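Local coordinates for fiber protein 2 (Fowl adenovirus 1, PDB 2VTW), which forms the short fibre spikes at the capsid vertices and, through its trimeric C-terminal head domain, probably attaches the virion to a host receptor, at the interface of chains A and B. Numbering follows the deposited sequence. Chains: chain A/B, Fiber protein 2.

The interface of chains A and B. Residues chain A 132-133; chain B 130-132.
A:Ser133 pairs with B:Leu131 in an antiparallel beta bridge between two subunits of the adenovirus fibre head, the C-terminal receptor-binding domain. The protein is a homotrimer, and this patch is part of an A-B interface that as a whole is not an exact two-fold. Both segments belong to strand 129-135 of their own chain, so the same strand meets its copy, centred near residue 132.

A direct backbone hydrogen bond joins the strands. The amide N of B:Leu131 donates to the carbonyl O of A:Ser133 at 3.0 Å, nearly straight at the hydrogen (166°).

A water takes the place of a second direct bond in the bridge. It lies 3.1 Å from the amide N of A:Ser133 and 2.8 Å from the carbonyl O of B:Leu131. The carboxylate OE1 of A:Glu132 also holds it, at 2.7 Å.

The two copies of Glu132 bring their carboxylates together across the interface. OE1 of A:Glu132 lies 3.2 Å from OE2 of B:Glu132. It also lies 3.4 Å from OE1 of B:Glu132, so it faces both oxygens of the partner carboxylate from outside its plane. The carboxylate planes are almost perpendicular, 82° apart. In each Glu132 side chain CG lies beside the backbone N, and the bend at chi2 (-77° in A:Glu132) turns the carboxylate toward the partner chain. Such closeness would probably be costly between two full charges; the water at OE1 of A:Glu132, or a proton shared by the pair, may ease it, though the structure shows no proton.

The CG2 methyl of B:Val130 lies beside polar atoms of chain A. It is 3.8 Å from the carbonyl O of A:Ser133 and also faces OE1 of A:Glu132.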
loop_
_atom_site.group_PDB
_atom_site.type_symbol
_atom_site.label_atom_id
_atom_site.label_comp_id
_atom_site.label_asym_id
_atom_site.label_seq_id
_atom_site.Cartn_x
_atom_site.Cartn_y
_atom_site.Cartn_z
ATOM N N GLU A 132 5.406 -5.724 -3.551
ATOM C CA GLU A 132 4.291 -5.181 -4.311
ATOM C C GLU A 132 4.403 -5.566 -5.789
ATOM O O GLU A 132 5.493 -5.604 -6.333
ATOM C CB GLU A 132 4.294 -3.664 -4.200
ATOM C CG GLU A 132 3.983 -3.113 -2.798
ATOM C CD GLU A 132 2.506 -3.139 -2.408
ATOM O OE1 GLU A 132 1.657 -3.867 -3.018
ATOM O OE2 GLU A 132 2.201 -2.394 -1.452
ATOM N N SER A 133 3.274 -5.815 -6.444
ATOM C CA SER A 133 3.270 -6.279 -7.838
ATOM C C SER A 133 2.900 -5.170 -8.793
ATOM O O SER A 133 1.913 -4.499 -8.595
ATOM C CB SER A 133 2.326 -7.478 -8.001
ATOM O OG SER A 133 2.687 -8.536 -7.089
ATOM N N VAL B 130 0.190 -0.525 -9.893
ATOM C CA VAL B 130 0.145 -1.521 -8.826
ATOM C C VAL B 130 -1.079 -2.417 -9.009
ATOM O O VAL B 130 -2.114 -1.966 -9.462
ATOM C CB VAL B 130 0.099 -0.843 -7.404
ATOM C CG1 VAL B 130 -1.280 -0.202 -7.142
ATOM C CG2 VAL B 130 0.499 -1.824 -6.283
ATOM N N LEU B 131 -0.940 -3.686 -8.658
ATOM C CA LEU B 131 -2.085 -4.604 -8.492
ATOM C C LEU B 131 -2.208 -5.013 -7.021
ATOM O O LEU B 131 -1.338 -5.713 -6.502
ATOM C CB LEU B 131 -1.894 -5.868 -9.342
ATOM C CG LEU B 131 -3.110 -6.852 -9.435
ATOM C CD1 LEU B 131 -4.196 -6.356 -10.357
ATOM C CD2 LEU B 131 -2.657 -8.219 -9.898
ATOM N N GLU B 132 -3.302 -4.614 -6.364
ATOM C CA GLU B 132 -3.562 -5.036 -4.980
ATOM C C GLU B 132 -4.645 -6.119 -4.934
ATOM O O GLU B 132 -5.576 -6.071 -5.720
ATOM C CB GLU B 132 -4.011 -3.843 -4.143
ATOM C CG GLU B 132 -3.000 -2.727 -4.074
ATOM C CD GLU B 132 -1.824 -3.007 -3.145
ATOM O OE1 GLU B 132 -1.697 -4.109 -2.541
ATOM O OE2 GLU B 132 -1.011 -2.066 -3.005
HETATM O O HOH W 1 0.781 -5.845 -4.619
#